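The same site in two structures of argininosuccinate lyase from Chelativorans sp., which is an EDDS lyase of the argininosuccinate lyase family, whose members split argininosuccinate into fumarate and arginine: PDB 6RX8 (chain A, 1.92 Å), residues V269-A274 and Q285-M290, and PDB 6G3H (chain B, 2.27 Å), residues V269-A274 and Q285-D290. One frame, after least-squares fit of the local backbone (RMSD 0.17 Å); residues are numbered along the deposited sequences.

Structure 1 (6RX8); sequences VAELDA and QKKNPM. Engineered in segment 285-290: Met290 (natural residue Asp). It carries 1 engineered substitution outside these segments. With FUM (fumaric acid), chain C; FUM (fumaric acid), chain D.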
loop_
_atom_site.group_PDB
_atom_site.type_symbol
_atom_site.label_atom_id
_atom_site.label_comp_id
_atom_site.label_asym_id
_atom_site.label_seq_id
_atom_site.Cartn_x
_atom_site.Cartn_y
_atom_site.Cartn_z
ATOM N N VAL A 269 23.003 -19.261 17.407
ATOM C CA VAL A 269 23.013 -18.683 18.747
ATOM C C VAL A 269 21.703 -18.881 19.489
ATOM O O VAL A 269 21.633 -18.573 20.688
ATOM C CB VAL A 269 23.372 -17.181 18.716
ATOM C CG1 VAL A 269 24.850 -17.037 18.357
ATOM C CG2 VAL A 269 22.472 -16.436 17.753
ATOM N N ALA A 270 20.669 -19.389 18.832
ATOM C CA ALA A 270 19.434 -19.733 19.515
ATOM C C ALA A 270 18.772 -20.838 18.716
ATOM O O ALA A 270 19.008 -20.987 17.515
ATOM C CB ALA A 270 18.482 -18.544 19.661
ATOM N N GLU A 271 17.941 -21.611 19.397
ATOM C CA GLU A 271 17.208 -22.695 18.763
ATOM C C GLU A 271 15.754 -22.586 19.186
ATOM O O GLU A 271 15.455 -22.363 20.364
ATOM C CB GLU A 271 17.781 -24.069 19.132
ATOM C CG GLU A 271 17.361 -25.185 18.177
ATOM C CD GLU A 271 17.942 -26.539 18.558
ATOM O OE1 GLU A 271 17.236 -27.558 18.404
ATOM O OE2 GLU A 271 19.104 -26.580 19.015
ATOM N N LEU A 272 14.862 -22.716 18.217
ATOM C CA LEU A 272 13.444 -22.755 18.516
ATOM C C LEU A 272 13.119 -24.021 19.284
ATOM O O LEU A 272 13.690 -25.085 19.023
ATOM C CB LEU A 272 12.631 -22.733 17.236
ATOM C CG LEU A 272 12.639 -21.420 16.480
ATOM C CD1 LEU A 272 12.002 -21.612 15.130
ATOM C CD2 LEU A 272 11.899 -20.365 17.291
ATOM N N ASP A 273 12.192 -23.910 20.227
ATOM C CA ASP A 273 11.625 -25.111 20.809
ATOM C C ASP A 273 11.050 -25.979 19.696
ATOM O O ASP A 273 10.452 -25.477 18.740
ATOM C CB ASP A 273 10.539 -24.775 21.821
ATOM C CG ASP A 273 10.177 -25.968 22.662
ATOM O OD1 ASP A 273 10.895 -26.240 23.647
ATOM O OD2 ASP A 273 9.212 -26.668 22.303
ATOM N N ALA A 274 11.239 -27.293 19.830
ATOM C CA ALA A 274 10.730 -28.234 18.838
ATOM C C ALA A 274 9.264 -27.971 18.533
ATOM O O ALA A 274 8.813 -28.131 17.392
ATOM C CB ALA A 274 10.919 -29.665 19.334
ATOM N N GLN A 285 17.021 -33.132 7.305
ATOM C CA GLN A 285 17.780 -32.350 8.273
ATOM C C GLN A 285 17.059 -31.088 8.736
ATOM O O GLN A 285 17.524 -30.460 9.695
ATOM C CB GLN A 285 19.158 -31.966 7.703
ATOM C CG GLN A 285 19.190 -30.709 6.832
ATOM C CD GLN A 285 18.745 -30.930 5.386
ATOM O OE1 GLN A 285 18.358 -32.033 4.999
ATOM N NE2 GLN A 285 18.811 -29.870 4.579
ATOM N N LYS A 286 15.950 -30.705 8.098
ATOM C CA LYS A 286 15.353 -29.399 8.347
ATOM C C LYS A 286 14.683 -29.318 9.716
ATOM O O LYS A 286 13.894 -30.188 10.104
ATOM C CB LYS A 286 14.321 -29.053 7.271
ATOM C CG LYS A 286 14.902 -28.586 5.952
ATOM C CD LYS A 286 15.873 -27.428 6.142
ATOM C CE LYS A 286 15.855 -26.482 4.958
ATOM N NZ LYS A 286 14.590 -25.685 4.918
ATOM N N LYS A 287 15.023 -28.268 10.452
ATOM C CA LYS A 287 14.259 -27.798 11.604
ATOM C C LYS A 287 13.817 -26.396 11.182
ATOM O O LYS A 287 14.567 -25.427 11.344
ATOM C CB LYS A 287 15.064 -27.798 12.875
ATOM C CG LYS A 287 14.222 -27.481 14.111
ATOM C CD LYS A 287 15.028 -27.537 15.406
ATOM C CE LYS A 287 14.252 -26.921 16.568
ATOM N NZ LYS A 287 14.702 -27.450 17.895
ATOM N N ASN A 288 12.613 -26.298 10.613
ATOM C CA ASN A 288 12.217 -25.084 9.908
ATOM C C ASN A 288 11.541 -24.108 10.854
ATOM O O ASN A 288 10.706 -24.511 11.668
ATOM C CB ASN A 288 11.266 -25.411 8.768
ATOM C CG ASN A 288 11.981 -25.955 7.562
ATOM O OD1 ASN A 288 13.141 -25.618 7.310
ATOM N ND2 ASN A 288 11.302 -26.806 6.808
ATOM N N PRO A 289 11.904 -22.822 10.746
ATOM C CA PRO A 289 11.322 -21.775 11.595
ATOM C C PRO A 289 9.922 -21.381 11.136
ATOM O O PRO A 289 9.629 -20.204 10.907
ATOM C CB PRO A 289 12.323 -20.623 11.445
ATOM C CG PRO A 289 12.825 -20.790 10.058
ATOM C CD PRO A 289 12.939 -22.271 9.843
ATOM N N MET A 290 9.054 -22.387 10.997
ATOM C CA MET A 290 7.756 -22.188 10.372
ATOM C C MET A 290 6.863 -21.292 11.211
ATOM O O MET A 290 6.085 -20.514 10.657
ATOM C CB MET A 290 7.102 -23.545 10.126
ATOM C CG MET A 290 5.768 -23.481 9.428
ATOM S SD MET A 290 5.837 -22.690 7.822
ATOM C CE MET A 290 6.761 -23.886 6.867
HETATM O OXT FUM C . 12.408 -26.981 4.133
HETATM C C FUM C . 11.729 -26.953 3.086
HETATM O O FUM C . 12.041 -26.220 2.114
HETATM C C4 FUM C . 10.547 -27.843 3.043
HETATM C C5 FUM C . 10.446 -28.741 2.063
HETATM C C6 FUM C . 9.297 -29.678 1.963
HETATM O O7 FUM C . 9.165 -30.392 0.941
HETATM O O8 FUM C . 8.487 -29.740 2.914
HETATM O OXT FUM D . 3.867 -26.735 3.190
HETATM C C FUM D . 4.971 -26.623 3.769
HETATM O O FUM D . 6.049 -26.519 3.149
HETATM C C4 FUM D . 5.057 -26.595 5.238
HETATM C C5 FUM D . 4.045 -26.178 5.976
HETATM C C6 FUM D . 4.154 -26.148 7.446
HETATM O O7 FUM D . 3.319 -25.400 7.978
HETATM O O8 FUM D . 5.014 -26.799 8.105
#
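Leu272 and Pro289 are the nearest backbone neighbours, 7.3 Å from CA to CA, where the chain leaving strand 270-271 passes the loop that leads into helix 290-301. Lys287 stretches across with CG anti to its backbone N, and its NZ meets Glu271 OE1 at 2.6 Å in a salt bridge, the two side chains crossing nearly at right angles. The same NZ gives a hydrogen bond to Leu272 O at 2.8 Å, almost straight in line with the carbonyl (168°). Beside this, Leu272 CD1 packs on Pro289 CA at 3.6 Å. The far side of the loop faces the binding site between subunits: Lys286 NZ and Asn288 ND2 both hydrogen-bond OXT of the chain C fumarate, at 2.7 and 2.9 Å. Engineered Met290, buried, has CG anti to the backbone N (chi1 -178°) and then folds back, bringing CE to 3.5 Å from C6 of the chain D fumarate, which Tyr26 and Arg294 hydrogen-bond. Phe22 and Tyr26, Gln159 of the second subunit and Ala322 of the third pack against Met290.

Structure 2 (6G3H); sequences VAELDA and QKKNPD. With EKQ ((2~{S})-2-[2-[[(2~{S})-1,4-bis(oxidanyl)-1,4-bis(oxidanylidene)butan-2-yl]amino]ethylamino]butanedioic acid), chain E.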
loop_
_atom_site.group_PDB
_atom_site.type_symbol
_atom_site.label_atom_id
_atom_site.label_comp_id
_atom_site.label_asym_id
_atom_site.label_seq_id
_atom_site.Cartn_x
_atom_site.Cartn_y
_atom_site.Cartn_z
ATOM N N VAL B 269 23.156 -19.404 17.558
ATOM C CA VAL B 269 23.141 -18.825 18.901
ATOM C C VAL B 269 21.795 -18.977 19.594
ATOM O O VAL B 269 21.697 -18.689 20.797
ATOM C CB VAL B 269 23.554 -17.337 18.880
ATOM C CG1 VAL B 269 25.042 -17.211 18.586
ATOM C CG2 VAL B 269 22.738 -16.556 17.868
ATOM N N ALA B 270 20.761 -19.422 18.885
ATOM C CA ALA B 270 19.505 -19.793 19.519
ATOM C C ALA B 270 18.838 -20.866 18.677
ATOM O O ALA B 270 19.088 -20.985 17.475
ATOM C CB ALA B 270 18.572 -18.589 19.698
ATOM N N GLU B 271 17.993 -21.659 19.328
ATOM C CA GLU B 271 17.248 -22.722 18.674
ATOM C C GLU B 271 15.787 -22.610 19.074
ATOM O O GLU B 271 15.473 -22.397 20.249
ATOM C CB GLU B 271 17.788 -24.103 19.062
ATOM C CG GLU B 271 17.569 -25.188 18.014
ATOM C CD GLU B 271 17.992 -26.564 18.504
ATOM O OE1 GLU B 271 17.159 -27.495 18.464
ATOM O OE2 GLU B 271 19.155 -26.714 18.935
ATOM N N LEU B 272 14.896 -22.736 18.097
ATOM C CA LEU B 272 13.475 -22.763 18.401
ATOM C C LEU B 272 13.142 -24.019 19.191
ATOM O O LEU B 272 13.724 -25.085 18.969
ATOM C CB LEU B 272 12.646 -22.724 17.118
ATOM C CG LEU B 272 12.704 -21.435 16.297
ATOM C CD1 LEU B 272 12.048 -21.646 14.941
ATOM C CD2 LEU B 272 12.030 -20.294 17.044
ATOM N N ASP B 273 12.209 -23.892 20.128
ATOM C CA ASP B 273 11.687 -25.079 20.785
ATOM C C ASP B 273 11.088 -26.009 19.739
ATOM O O ASP B 273 10.479 -25.562 18.763
ATOM C CB ASP B 273 10.637 -24.705 21.827
ATOM C CG ASP B 273 10.253 -25.879 22.696
ATOM O OD1 ASP B 273 10.987 -26.164 23.667
ATOM O OD2 ASP B 273 9.227 -26.527 22.403
ATOM N N ALA B 274 11.283 -27.315 19.936
ATOM C CA ALA B 274 10.748 -28.296 18.998
ATOM C C ALA B 274 9.285 -28.015 18.678
ATOM O O ALA B 274 8.844 -28.188 17.536
ATOM C CB ALA B 274 10.909 -29.707 19.569
ATOM N N GLN B 285 17.135 -33.106 7.510
ATOM C CA GLN B 285 17.891 -32.282 8.444
ATOM C C GLN B 285 17.147 -31.022 8.860
ATOM O O GLN B 285 17.559 -30.373 9.827
ATOM C CB GLN B 285 19.249 -31.898 7.838
ATOM C CG GLN B 285 19.279 -30.645 6.942
ATOM C CD GLN B 285 18.823 -30.907 5.519
ATOM O OE1 GLN B 285 18.485 -32.032 5.161
ATOM N NE2 GLN B 285 18.824 -29.864 4.697
ATOM N N LYS B 286 16.075 -30.659 8.162
ATOM C CA LYS B 286 15.444 -29.364 8.376
ATOM C C LYS B 286 14.790 -29.280 9.747
ATOM O O LYS B 286 14.033 -30.168 10.151
ATOM C CB LYS B 286 14.396 -29.092 7.296
ATOM C CG LYS B 286 14.960 -28.675 5.953
ATOM C CD LYS B 286 15.825 -27.424 6.072
ATOM C CE LYS B 286 15.647 -26.509 4.874
ATOM N NZ LYS B 286 14.489 -25.587 5.051
ATOM N N LYS B 287 15.093 -28.201 10.458
ATOM C CA LYS B 287 14.300 -27.733 11.587
ATOM C C LYS B 287 13.802 -26.351 11.172
ATOM O O LYS B 287 14.537 -25.363 11.263
ATOM C CB LYS B 287 15.115 -27.699 12.872
ATOM C CG LYS B 287 14.360 -27.111 14.042
ATOM C CD LYS B 287 15.067 -27.373 15.352
ATOM C CE LYS B 287 14.298 -26.769 16.511
ATOM N NZ LYS B 287 14.771 -27.289 17.818
ATOM N N ASN B 288 12.551 -26.289 10.700
ATOM C CA ASN B 288 12.094 -25.140 9.925
ATOM C C ASN B 288 11.391 -24.125 10.810
ATOM O O ASN B 288 10.518 -24.504 11.603
ATOM C CB ASN B 288 11.152 -25.601 8.817
ATOM C CG ASN B 288 11.892 -26.254 7.664
ATOM O OD1 ASN B 288 13.068 -25.971 7.430
ATOM N ND2 ASN B 288 11.209 -27.132 6.941
ATOM N N PRO B 289 11.728 -22.817 10.706
ATOM C CA PRO B 289 11.071 -21.776 11.507
ATOM C C PRO B 289 9.690 -21.384 10.980
ATOM O O PRO B 289 9.407 -20.208 10.734
ATOM C CB PRO B 289 12.065 -20.615 11.425
ATOM C CG PRO B 289 12.687 -20.774 10.092
ATOM C CD PRO B 289 12.802 -22.256 9.868
ATOM N N ASP B 290 8.819 -22.382 10.813
ATOM C CA ASP B 290 7.494 -22.126 10.259
ATOM C C ASP B 290 6.724 -21.128 11.113
ATOM O O ASP B 290 5.982 -20.290 10.586
ATOM C CB ASP B 290 6.724 -23.439 10.133
ATOM C CG ASP B 290 7.387 -24.404 9.181
ATOM O OD1 ASP B 290 8.065 -23.932 8.242
ATOM O OD2 ASP B 290 7.236 -25.632 9.367
HETATM C C10 EKQ E . 10.365 -27.739 3.068
HETATM C C15 EKQ E . 11.652 -26.912 3.196
HETATM O O01 EKQ E . 3.746 -22.901 6.774
HETATM C C02 EKQ E . 4.264 -24.110 6.749
HETATM O O03 EKQ E . 3.831 -25.018 7.393
HETATM C C04 EKQ E . 5.448 -24.245 5.836
HETATM C C05 EKQ E . 5.585 -25.668 5.316
HETATM N N06 EKQ E . 7.027 -26.035 5.096
HETATM C C07 EKQ E . 7.891 -25.058 4.374
HETATM C C08 EKQ E . 9.231 -25.616 3.959
HETATM N N09 EKQ E . 9.178 -26.817 3.074
HETATM C C11 EKQ E . 10.321 -28.629 1.834
HETATM C C12 EKQ E . 9.320 -29.734 1.981
HETATM O O13 EKQ E . 8.644 -29.868 2.952
HETATM O O14 EKQ E . 9.250 -30.531 0.937
HETATM O O16 EKQ E . 12.328 -27.129 4.229
HETATM O O17 EKQ E . 11.938 -26.106 2.297
HETATM C C18 EKQ E . 4.808 -25.901 4.017
HETATM O O19 EKQ E . 5.373 -26.624 3.159
HETATM O O20 EKQ E . 3.697 -25.365 3.900
#
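Leu272 and Pro289 are the nearest backbone neighbours, with their CA atoms 7.4 Å apart. Lys287, extended and with CG anti to its backbone N, reaches over to Glu271, and its NZ meets Glu271 OE1 at 2.5 Å in a salt bridge; the side chains cross at about a right angle. NZ also donates a hydrogen bond to Leu272 O at 2.7 Å, nearly in line with that carbonyl (165°). Leu272 CD1 lies against Pro289 CA at 3.6 Å. On the ligand side, Lys286 NZ and Asn288 ND2 each hydrogen-bond O16 of the bound EDDS (EKQ), at 2.8 and 2.9 Å; Tyr26 and Arg294 also hydrogen-bond EKQ. Asp290 is buried and its carboxylate lies beside one succinyl arm of that ligand: with CG beside the backbone N (chi1 -63°), OD1 stands 3.6 Å from EKQ C04, while EKQ N06, at 3.9 Å from the same oxygen, is too far for a hydrogen bond. Gln159 NE2 of the second subunit donates a hydrogen bond to OD1, which ties the carboxylate to that subunit.

Comparison
The CA atoms that can be compared coincide within the error, and the side chains of Glu271(A), Leu272(A), Lys287(A) and Asn288(A) keep their place in structure 2. The salt bridge of Lys287(A) with Glu271(A) and the hydrogen bond from Lys287(A) NZ to Leu272(A) O recur in Lys287(B), Glu271(B) and Leu272(B). The exchange is at position 290, where engineered Met290(A) stands against Asp290(B). Both are buried and their CB atoms coincide, yet the side chains leave in different directions, chi1 -178° against -63°. CG, SD and CE of Met290(A) have no counterpart in Asp290(B); equally, CG, OD1 and OD2 of Asp290(B) have none in Met290(A), so structure 1 has an uncharged thioether in place of a carboxylate beside the ligand. The ligands differ too: two separate fumarates in structure 1, touching Asn288(A) and Met290(A), and one continuous EKQ in structure 2, touching Asn288(B) and Asp290(B). After superposition EKQ C04 lies 1.7 Å from the place of CE of Met290(A), so this methionine conformer would probably overlap EKQ in its pose.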